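Long-range contacts in 4-phosphoerythronate dehydrogenase (Lactobacillus jensenii, PDB 4PRK), which probably interconverts pyruvate and D-lactate with the help of NAD, as a member of the D-isomer-specific 2-hydroxyacid dehydrogenase family: residues K21-E26 and M307-L312; R235-D240 and T260-S265; S266-K271 and V290-H295. All coordinates share one frame; numbering follows the deposited sequence.

Contact 1 (K21-E26 and M307-L312); sequences KKFGCE and MIEISL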
loop_
_atom_site.group_PDB
_atom_site.type_symbol
_atom_site.label_atom_id
_atom_site.label_comp_id
_atom_site.label_asym_id
_atom_site.label_seq_id
_atom_site.Cartn_x
_atom_site.Cartn_y
_atom_site.Cartn_z
ATOM N N LYS A 21 -20.837 -28.673 -7.539
ATOM C CA LYS A 21 -20.362 -29.168 -6.257
ATOM C C LYS A 21 -20.463 -28.073 -5.192
ATOM O O LYS A 21 -20.956 -28.338 -4.098
ATOM C CB LYS A 21 -18.935 -29.676 -6.336
ATOM C CG LYS A 21 -18.362 -30.048 -4.969
ATOM C CD LYS A 21 -16.921 -30.548 -5.024
ATOM C CE LYS A 21 -16.018 -29.514 -5.677
ATOM N NZ LYS A 21 -14.577 -29.775 -5.428
ATOM N N LYS A 22 -20.020 -26.854 -5.513
ATOM C CA LYS A 22 -20.077 -25.760 -4.554
ATOM C C LYS A 22 -21.507 -25.361 -4.168
ATOM O O LYS A 22 -21.777 -25.114 -2.999
ATOM C CB LYS A 22 -19.333 -24.549 -5.075
ATOM C CG LYS A 22 -19.464 -23.288 -4.232
ATOM C CD LYS A 22 -18.640 -22.197 -4.920
ATOM C CE LYS A 22 -18.690 -20.874 -4.186
ATOM N NZ LYS A 22 -17.493 -20.079 -4.540
ATOM N N PHE A 23 -22.429 -25.294 -5.113
ATOM C CA PHE A 23 -23.790 -24.972 -4.715
ATOM C C PHE A 23 -24.659 -26.173 -4.413
ATOM O O PHE A 23 -25.783 -26.020 -3.933
ATOM C CB PHE A 23 -24.450 -24.087 -5.751
ATOM C CG PHE A 23 -24.012 -22.633 -5.654
ATOM C CD1 PHE A 23 -22.734 -22.256 -6.057
ATOM C CD2 PHE A 23 -24.875 -21.660 -5.128
ATOM C CE1 PHE A 23 -22.324 -20.944 -5.963
ATOM C CE2 PHE A 23 -24.477 -20.337 -5.042
ATOM C CZ PHE A 23 -23.201 -19.976 -5.464
ATOM N N GLY A 24 -24.145 -27.370 -4.663
ATOM C CA GLY A 24 -24.963 -28.560 -4.522
ATOM C C GLY A 24 -26.240 -28.396 -5.324
ATOM O O GLY A 24 -27.332 -28.603 -4.798
ATOM N N CYS A 25 -26.102 -27.957 -6.570
ATOM C CA CYS A 25 -27.226 -27.890 -7.480
ATOM C C CYS A 25 -26.743 -28.407 -8.814
ATOM O O CYS A 25 -25.526 -28.610 -9.003
ATOM C CB CYS A 25 -27.715 -26.442 -7.623
ATOM S SG CYS A 25 -26.594 -25.411 -8.578
ATOM N N GLU A 26 -27.672 -28.599 -9.734
ATOM C CA GLU A 26 -27.345 -29.107 -11.044
ATOM C C GLU A 26 -27.530 -27.983 -12.020
ATOM O O GLU A 26 -28.491 -27.218 -11.908
ATOM C CB GLU A 26 -28.285 -30.243 -11.388
ATOM C CG GLU A 26 -28.088 -30.812 -12.778
ATOM C CD GLU A 26 -28.835 -32.130 -12.984
ATOM O OE1 GLU A 26 -29.453 -32.652 -12.013
ATOM O OE2 GLU A 26 -28.795 -32.631 -14.131
ATOM N N MET A 307 -19.868 -14.020 -12.491
ATOM C CA MET A 307 -21.030 -13.865 -13.331
ATOM C C MET A 307 -21.987 -15.048 -13.206
ATOM O O MET A 307 -23.209 -14.864 -13.227
ATOM C CB MET A 307 -20.630 -13.659 -14.791
ATOM C CG MET A 307 -20.078 -12.256 -15.063
ATOM S SD MET A 307 -19.526 -11.985 -16.772
ATOM C CE MET A 307 -17.878 -11.340 -16.546
ATOM N N ILE A 308 -21.439 -16.249 -13.069
ATOM C CA ILE A 308 -22.242 -17.442 -12.826
ATOM C C ILE A 308 -22.718 -17.485 -11.381
ATOM O O ILE A 308 -23.932 -17.579 -11.120
ATOM C CB ILE A 308 -21.420 -18.689 -13.170
ATOM C CG1 ILE A 308 -21.360 -18.842 -14.690
ATOM C CG2 ILE A 308 -22.023 -19.927 -12.544
ATOM C CD1 ILE A 308 -20.254 -19.756 -15.156
ATOM N N GLU A 309 -21.793 -17.387 -10.424
ATOM C CA GLU A 309 -22.168 -17.679 -9.054
ATOM C C GLU A 309 -23.027 -16.599 -8.372
ATOM O O GLU A 309 -23.860 -16.931 -7.483
ATOM C CB GLU A 309 -20.954 -18.063 -8.200
ATOM C CG GLU A 309 -20.323 -19.334 -8.726
ATOM C CD GLU A 309 -19.232 -19.873 -7.832
ATOM O OE1 GLU A 309 -18.939 -19.270 -6.762
ATOM O OE2 GLU A 309 -18.689 -20.940 -8.225
ATOM N N ILE A 310 -22.858 -15.331 -8.777
ATOM C CA ILE A 310 -23.700 -14.277 -8.225
ATOM C C ILE A 310 -25.156 -14.343 -8.751
ATOM O O ILE A 310 -26.097 -14.257 -7.954
ATOM C CB ILE A 310 -23.100 -12.865 -8.422
ATOM C CG1 ILE A 310 -21.802 -12.745 -7.562
ATOM C CG2 ILE A 310 -24.120 -11.801 -8.010
ATOM C CD1 ILE A 310 -21.008 -11.457 -7.741
ATOM N N SER A 311 -25.341 -14.501 -10.056
ATOM C CA SER A 311 -26.673 -14.722 -10.595
ATOM C C SER A 311 -27.341 -16.018 -10.015
ATOM O O SER A 311 -28.459 -15.983 -9.456
ATOM C CB SER A 311 -26.585 -14.751 -12.117
ATOM O OG SER A 311 -25.744 -15.785 -12.602
ATOM N N LEU A 312 -26.611 -17.129 -10.093
ATOM C CA LEU A 312 -27.071 -18.430 -9.577
ATOM C C LEU A 312 -27.634 -18.269 -8.147
ATOM O O LEU A 312 -28.728 -18.742 -7.860
ATOM C CB LEU A 312 -25.875 -19.460 -9.574
ATOM C CG LEU A 312 -26.115 -20.873 -8.979
ATOM C CD1 LEU A 312 -27.226 -21.558 -9.776
ATOM C CD2 LEU A 312 -24.883 -21.788 -8.906
#
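Helix 301-319, the last helix of the chain, packs here against the C-terminal end of the first, helix 10-23, on the five-stranded parallel sheet that contains strand 2-6. The early helix stops in a Schellman motif, with G24 at positive phi as its C-prime residue; F23 and K22 of its last turn, and C25 just beyond, face the late helix.

E309 carries the polar half. E309 CB, directed at the opposing segment, lies 3.9 Å from F23 CE1. With CG anti to the carbonyl carbon (chi1 -63°) and the chain extended, CG passes beside the same ring carbon, and E309 CD is 3.8 Å from F23 CE1. The carboxylate plane is turned 72° from the ring, and OE1 comes to rest at the ring edge, in its plane. At the tip, K22 NZ donates to E309 OE1 at 2.8 Å, meeting the syn lone pair in a salt bridge. The lysine arrives as a straight chain, CG anti to the backbone N, and crosses the glutamate at about a right angle. E309 OE2 is held by a hydrogen bond with T19 OG1, so each oxygen has its own partner and rotation of the carboxylate is restrained.

L312 meets F23 tip to tip. L312 CD2 stands over one face of the F23 ring, 3.6 Å from its centroid and 18° off the normal, a CH-pi contact. L312 CD2 also lies 4.0 Å from C25 SG, while the rest of the leucine side chain touches I3 and L49 of the sheet.

The phenyl ring thus separates two environments: a leucine methyl over its face, and a buried carboxylate at its edge, whose negative charge is probably stabilised by the ammonium of K22 and the threonine hydroxyl.

Contact 2 (R235-D240 and T260-S265); sequences RGELVD and TLAHES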
loop_
_atom_site.group_PDB
_atom_site.type_symbol
_atom_site.label_atom_id
_atom_site.label_comp_id
_atom_site.label_asym_id
_atom_site.label_seq_id
_atom_site.Cartn_x
_atom_site.Cartn_y
_atom_site.Cartn_z
ATOM N N ARG A 235 -16.438 2.987 -21.724
ATOM C CA ARG A 235 -17.342 2.804 -22.862
ATOM C C ARG A 235 -16.817 3.585 -24.024
ATOM O O ARG A 235 -16.421 4.753 -23.875
ATOM C CB ARG A 235 -18.747 3.283 -22.522
ATOM C CG ARG A 235 -19.474 2.572 -21.383
ATOM C CD ARG A 235 -19.797 1.115 -21.635
ATOM N NE ARG A 235 -20.666 0.932 -22.797
ATOM C CZ ARG A 235 -21.985 1.061 -22.789
ATOM N NH1 ARG A 235 -22.644 0.913 -23.927
ATOM N NH2 ARG A 235 -22.653 1.379 -21.685
ATOM N N GLY A 236 -16.736 2.945 -25.189
ATOM C CA GLY A 236 -16.137 3.590 -26.352
ATOM C C GLY A 236 -16.759 4.941 -26.702
ATOM O O GLY A 236 -16.064 5.878 -27.095
ATOM N N GLU A 237 -18.076 5.052 -26.557
ATOM C CA GLU A 237 -18.761 6.231 -27.072
ATOM C C GLU A 237 -18.495 7.488 -26.239
ATOM O O GLU A 237 -18.950 8.594 -26.579
ATOM C CB GLU A 237 -20.262 5.986 -27.136
ATOM C CG GLU A 237 -20.681 4.921 -28.151
ATOM C CD GLU A 237 -20.438 3.497 -27.674
ATOM O OE1 GLU A 237 -20.052 3.276 -26.490
ATOM O OE2 GLU A 237 -20.601 2.613 -28.528
ATOM N N LEU A 238 -17.754 7.328 -25.150
ATOM C CA LEU A 238 -17.338 8.468 -24.366
ATOM C C LEU A 238 -16.318 9.276 -25.087
ATOM O O LEU A 238 -16.147 10.423 -24.767
ATOM C CB LEU A 238 -16.705 8.026 -23.059
ATOM C CG LEU A 238 -17.590 7.271 -22.099
ATOM C CD1 LEU A 238 -16.694 6.838 -20.946
ATOM C CD2 LEU A 238 -18.732 8.157 -21.637
ATOM N N VAL A 239 -15.609 8.653 -26.015
ATOM C CA VAL A 239 -14.475 9.262 -26.687
ATOM C C VAL A 239 -14.772 9.412 -28.169
ATOM O O VAL A 239 -15.181 8.458 -28.804
ATOM C CB VAL A 239 -13.236 8.384 -26.544
ATOM C CG1 VAL A 239 -12.103 8.933 -27.398
ATOM C CG2 VAL A 239 -12.823 8.288 -25.066
ATOM N N ASP A 240 -14.553 10.611 -28.695
ATOM C CA ASP A 240 -14.651 10.880 -30.130
ATOM C C ASP A 240 -13.399 10.329 -30.790
ATOM O O ASP A 240 -12.352 10.988 -30.772
ATOM C CB ASP A 240 -14.730 12.414 -30.371
ATOM C CG ASP A 240 -14.823 12.802 -31.870
ATOM O OD1 ASP A 240 -14.275 12.134 -32.777
ATOM O OD2 ASP A 240 -15.440 13.827 -32.125
ATOM N N THR A 260 -12.251 -0.474 -25.422
ATOM C CA THR A 260 -13.569 -0.264 -25.974
ATOM C C THR A 260 -13.476 0.927 -26.908
ATOM O O THR A 260 -12.653 1.792 -26.658
ATOM C CB THR A 260 -14.574 0.068 -24.896
ATOM O OG1 THR A 260 -15.850 0.261 -25.497
ATOM C CG2 THR A 260 -14.167 1.360 -24.112
ATOM N N LEU A 261 -14.277 0.925 -27.986
ATOM C CA LEU A 261 -14.230 1.916 -29.081
ATOM C C LEU A 261 -15.639 2.118 -29.599
ATOM O O LEU A 261 -16.388 1.180 -29.661
ATOM C CB LEU A 261 -13.416 1.386 -30.295
ATOM C CG LEU A 261 -11.894 1.486 -30.325
ATOM C CD1 LEU A 261 -11.319 0.739 -31.507
ATOM C CD2 LEU A 261 -11.424 2.928 -30.307
ATOM N N ALA A 262 -15.974 3.324 -29.984
ATOM C CA ALA A 262 -17.242 3.600 -30.668
ATOM C C ALA A 262 -17.403 2.684 -31.884
ATOM O O ALA A 262 -16.441 2.461 -32.627
ATOM C CB ALA A 262 -17.298 5.060 -31.106
ATOM N N HIS A 263 -18.595 2.123 -32.046
ATOM C CA HIS A 263 -18.900 1.200 -33.155
ATOM C C HIS A 263 -18.255 -0.156 -33.044
ATOM O O HIS A 263 -18.231 -0.922 -34.033
ATOM C CB HIS A 263 -18.531 1.830 -34.516
ATOM C CG HIS A 263 -19.208 3.138 -34.743
ATOM N ND1 HIS A 263 -18.517 4.312 -34.947
ATOM C CD2 HIS A 263 -20.521 3.466 -34.732
ATOM C CE1 HIS A 263 -19.379 5.302 -35.087
ATOM N NE2 HIS A 263 -20.599 4.815 -34.950
ATOM N N GLU A 264 -17.731 -0.480 -31.856
ATOM C CA GLU A 264 -17.029 -1.770 -31.690
ATOM C C GLU A 264 -17.943 -2.941 -31.955
ATOM O O GLU A 264 -17.506 -4.067 -32.184
ATOM C CB GLU A 264 -16.442 -1.904 -30.277
ATOM C CG GLU A 264 -17.472 -1.937 -29.192
ATOM C CD GLU A 264 -16.857 -1.933 -27.798
ATOM O OE1 GLU A 264 -17.356 -2.714 -26.957
ATOM O OE2 GLU A 264 -15.865 -1.195 -27.556
ATOM N N SER A 265 -19.229 -2.692 -31.846
ATOM C CA SER A 265 -20.209 -3.767 -31.981
ATOM C C SER A 265 -20.150 -4.486 -33.327
ATOM O O SER A 265 -20.538 -5.632 -33.451
ATOM C CB SER A 265 -21.610 -3.214 -31.759
ATOM O OG SER A 265 -21.807 -2.995 -30.359
HETATM O O HOH W 1 -14.119 5.450 -29.143
HETATM O O HOH W 2 -20.945 2.485 -31.130
#
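Two loops of the Rossmann fold meet here, following the neighbouring parallel strands 229-232 and 255-258: a 3-10 turn at 236-238 and a type II beta turn from L261 to E264. T260 points at the other loop, with OG1 anti to its backbone N, and that hydroxyl joins two groups. It accepts a weak, bent bond from G236 N (124° at the hydrogen), and T260 OG1 donates to E264 OE2 at 2.5 Å, approaching from 42° out of the carboxylate plane. L261 N reaches E264 OE2 at 2.7 Å along the anti lone pair, so two donors grip E264 OE2 at the start of its own turn. R235, E264 and the nearby H295 are consistent with the Arg-Glu-His set of this family's active sites.

G236 packs its CA against the peptide between L261 and A262, 3.6 Å from A262 N; a CB there would clash with that peptide. E237 bends at chi2 (77°), bringing its carboxylate alongside A262 and H263 rather than into direct bonds. Two waters bridge the loops: one links G236 O to A262 N, and another donates to E237 OE2 at 2.6 Å while accepting from H263 N at 2.5 Å.

Contact 3 (S266-K271 and V290-H295); sequences SYFFKK and VIVTPH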
loop_
_atom_site.group_PDB
_atom_site.type_symbol
_atom_site.label_atom_id
_atom_site.label_comp_id
_atom_site.label_asym_id
_atom_site.label_seq_id
_atom_site.Cartn_x
_atom_site.Cartn_y
_atom_site.Cartn_z
ATOM N N SER A 266 -19.682 -3.799 -34.342
ATOM C CA SER A 266 -19.555 -4.425 -35.630
ATOM C C SER A 266 -18.540 -5.571 -35.632
ATOM O O SER A 266 -18.720 -6.538 -36.335
ATOM C CB SER A 266 -19.275 -3.397 -36.712
ATOM O OG SER A 266 -17.899 -3.201 -36.869
ATOM N N TYR A 267 -17.443 -5.423 -34.903
ATOM C CA TYR A 267 -16.402 -6.439 -34.905
ATOM C C TYR A 267 -15.928 -7.060 -33.583
ATOM O O TYR A 267 -15.374 -8.136 -33.593
ATOM C CB TYR A 267 -15.205 -5.932 -35.687
ATOM C CG TYR A 267 -14.622 -4.661 -35.162
ATOM C CD1 TYR A 267 -15.327 -3.484 -35.220
ATOM C CD2 TYR A 267 -13.358 -4.639 -34.624
ATOM C CE1 TYR A 267 -14.789 -2.313 -34.752
ATOM C CE2 TYR A 267 -12.812 -3.479 -34.154
ATOM C CZ TYR A 267 -13.535 -2.320 -34.219
ATOM O OH TYR A 267 -12.999 -1.165 -33.752
ATOM N N PHE A 268 -16.123 -6.395 -32.458
ATOM C CA PHE A 268 -15.707 -6.963 -31.179
ATOM C C PHE A 268 -16.523 -8.224 -30.881
ATOM O O PHE A 268 -17.713 -8.260 -31.115
ATOM C CB PHE A 268 -15.865 -5.943 -30.047
ATOM C CG PHE A 268 -14.698 -5.019 -29.878
ATOM C CD1 PHE A 268 -13.834 -4.759 -30.912
ATOM C CD2 PHE A 268 -14.478 -4.399 -28.675
ATOM C CE1 PHE A 268 -12.772 -3.907 -30.739
ATOM C CE2 PHE A 268 -13.417 -3.551 -28.493
ATOM C CZ PHE A 268 -12.562 -3.302 -29.527
ATOM N N PHE A 269 -15.870 -9.246 -30.355
ATOM C CA PHE A 269 -16.505 -10.519 -30.057
ATOM C C PHE A 269 -16.828 -11.396 -31.281
ATOM O O PHE A 269 -17.544 -12.368 -31.147
ATOM C CB PHE A 269 -17.701 -10.324 -29.122
ATOM C CG PHE A 269 -17.338 -9.615 -27.851
ATOM C CD1 PHE A 269 -16.266 -10.058 -27.089
ATOM C CD2 PHE A 269 -18.012 -8.495 -27.453
ATOM C CE1 PHE A 269 -15.909 -9.430 -25.934
ATOM C CE2 PHE A 269 -17.643 -7.832 -26.305
ATOM C CZ PHE A 269 -16.583 -8.297 -25.550
ATOM N N LYS A 270 -16.265 -11.081 -32.451
ATOM C CA LYS A 270 -16.535 -11.837 -33.700
ATOM C C LYS A 270 -15.248 -12.212 -34.335
ATOM O O LYS A 270 -14.217 -11.647 -33.952
ATOM C CB LYS A 270 -17.332 -10.991 -34.699
ATOM C CG LYS A 270 -18.754 -10.871 -34.288
ATOM C CD LYS A 270 -19.354 -9.550 -34.687
ATOM C CE LYS A 270 -20.758 -9.475 -34.131
ATOM N NZ LYS A 270 -21.272 -8.106 -34.361
ATOM N N LYS A 271 -15.291 -13.162 -35.294
ATOM C CA LYS A 271 -14.180 -13.316 -36.256
ATOM C C LYS A 271 -14.645 -12.727 -37.565
ATOM O O LYS A 271 -15.737 -12.998 -38.024
ATOM C CB LYS A 271 -13.717 -14.764 -36.447
ATOM C CG LYS A 271 -13.963 -15.632 -35.245
ATOM C CD LYS A 271 -13.077 -16.853 -35.244
ATOM C CE LYS A 271 -13.287 -17.608 -33.949
ATOM N NZ LYS A 271 -12.602 -18.929 -33.979
ATOM N N VAL A 290 -0.239 3.061 -29.088
ATOM C CA VAL A 290 -1.616 2.732 -28.753
ATOM C C VAL A 290 -1.762 1.243 -28.382
ATOM O O VAL A 290 -1.106 0.403 -28.951
ATOM C CB VAL A 290 -2.509 2.974 -29.962
ATOM C CG1 VAL A 290 -3.885 2.379 -29.734
ATOM C CG2 VAL A 290 -2.554 4.479 -30.276
ATOM N N ILE A 291 -2.623 0.922 -27.426
ATOM C CA ILE A 291 -3.066 -0.440 -27.242
ATOM C C ILE A 291 -4.541 -0.501 -27.529
ATOM O O ILE A 291 -5.270 0.365 -27.070
ATOM C CB ILE A 291 -2.833 -0.929 -25.800
ATOM C CG1 ILE A 291 -1.384 -1.256 -25.546
ATOM C CG2 ILE A 291 -3.611 -2.193 -25.492
ATOM C CD1 ILE A 291 -1.110 -1.545 -24.070
ATOM N N VAL A 292 -4.999 -1.523 -28.253
ATOM C CA VAL A 292 -6.432 -1.814 -28.277
ATOM C C VAL A 292 -6.637 -3.260 -27.943
ATOM O O VAL A 292 -5.973 -4.092 -28.490
ATOM C CB VAL A 292 -7.121 -1.523 -29.630
ATOM C CG1 VAL A 292 -8.665 -1.703 -29.503
ATOM C CG2 VAL A 292 -6.751 -0.128 -30.141
ATOM N N THR A 293 -7.562 -3.519 -27.009
ATOM C CA THR A 293 -7.997 -4.832 -26.642
ATOM C C THR A 293 -9.488 -4.938 -26.884
ATOM O O THR A 293 -10.204 -3.927 -26.843
ATOM C CB THR A 293 -7.708 -5.134 -25.148
ATOM O OG1 THR A 293 -8.057 -4.008 -24.330
ATOM C CG2 THR A 293 -6.209 -5.471 -24.965
ATOM N N PRO A 294 -9.973 -6.153 -27.140
ATOM C CA PRO A 294 -11.363 -6.373 -27.503
ATOM C C PRO A 294 -12.296 -6.487 -26.337
ATOM O O PRO A 294 -12.825 -7.563 -26.093
ATOM C CB PRO A 294 -11.307 -7.711 -28.260
ATOM C CG PRO A 294 -10.120 -8.404 -27.723
ATOM C CD PRO A 294 -9.236 -7.410 -27.058
ATOM N N HIS A 295 -12.479 -5.382 -25.613
ATOM C CA HIS A 295 -13.358 -5.329 -24.456
ATOM C C HIS A 295 -13.106 -6.542 -23.552
ATOM O O HIS A 295 -14.033 -7.193 -23.076
ATOM C CB HIS A 295 -14.856 -5.201 -24.866
ATOM C CG HIS A 295 -15.620 -4.185 -24.058
ATOM N ND1 HIS A 295 -15.680 -4.213 -22.674
ATOM C CD2 HIS A 295 -16.327 -3.093 -24.435
ATOM C CE1 HIS A 295 -16.377 -3.176 -22.237
ATOM N NE2 HIS A 295 -16.786 -2.485 -23.283
#
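Strand 290-292, at one edge of the Rossmann sheet within the chain, runs out into an inverse gamma turn centred on P294, and the type II beta turn from Y267 to K270 lays two phenylalanines against that bend. F268 and F269 are the two central residues of the beta turn; F269 takes positive phi, and both keep CG anti to the carbonyl carbon.

F268 points at the strand end and lies flat on the backbone of the gamma turn. P294 CA sits over one face of the F268 ring, 3.9 Å from its centroid and 20° off the normal, in a CH-pi contact displaced toward the rim. Farther out, F268 CZ is 3.6 Å from T293 O, and at the ring edge the same CZ meets V292 CG1 at 4.2 Å. F268 CE2 approaches H295 N to 3.5 Å, beside the weak bond from that nitrogen to T293 O which closes the gamma turn. F269 swings its ring tip inward, so that F269 CZ touches H295 CB at 3.6 Å and F269 CE1 lies 3.6 Å from P294 O. H295 CB is thereby approached by both rings, F268 CD2 being 3.9 Å from it. An alanine at F268 would lose the ring over P294 and would probably loosen the hold on the backbone that leads into H295.

The site adjoins the subunit interface: F133 of the second subunit stacks edge-to-face on Y267, and F124 of that subunit packs on P294.

No hydrogen bond crosses between the two segments. Aromatic carbon against backbone and apolar side chains makes the association, so the position of H295 CB, and with it the point from which its imidazole leaves toward T260 and E264, is probably set by the fit of the two rings.

From the N terminus, the chain leaves helix 10-23 at K21-E26, and the loop opened there closes only at M307-L312, 281 residues later; contact 1 therefore spans nearly the whole chain and ties its two ends together beside the first sheet. The other two contacts fall within this span, in series without crossing, both in the NAD-binding Rossmann domain at the C-terminal ends of strands 229-232, 255-258 and 290-292. Contact 2 closes a short loop through helix 241-250 and strand 255-258; contact 3 opens immediately afterwards and closes through helix 279-285 onto edge strand 290-292. These two touch, with S265 O 2.7 Å from K270 NZ, whereas contact 1 is centred about 30 Å from contact 3.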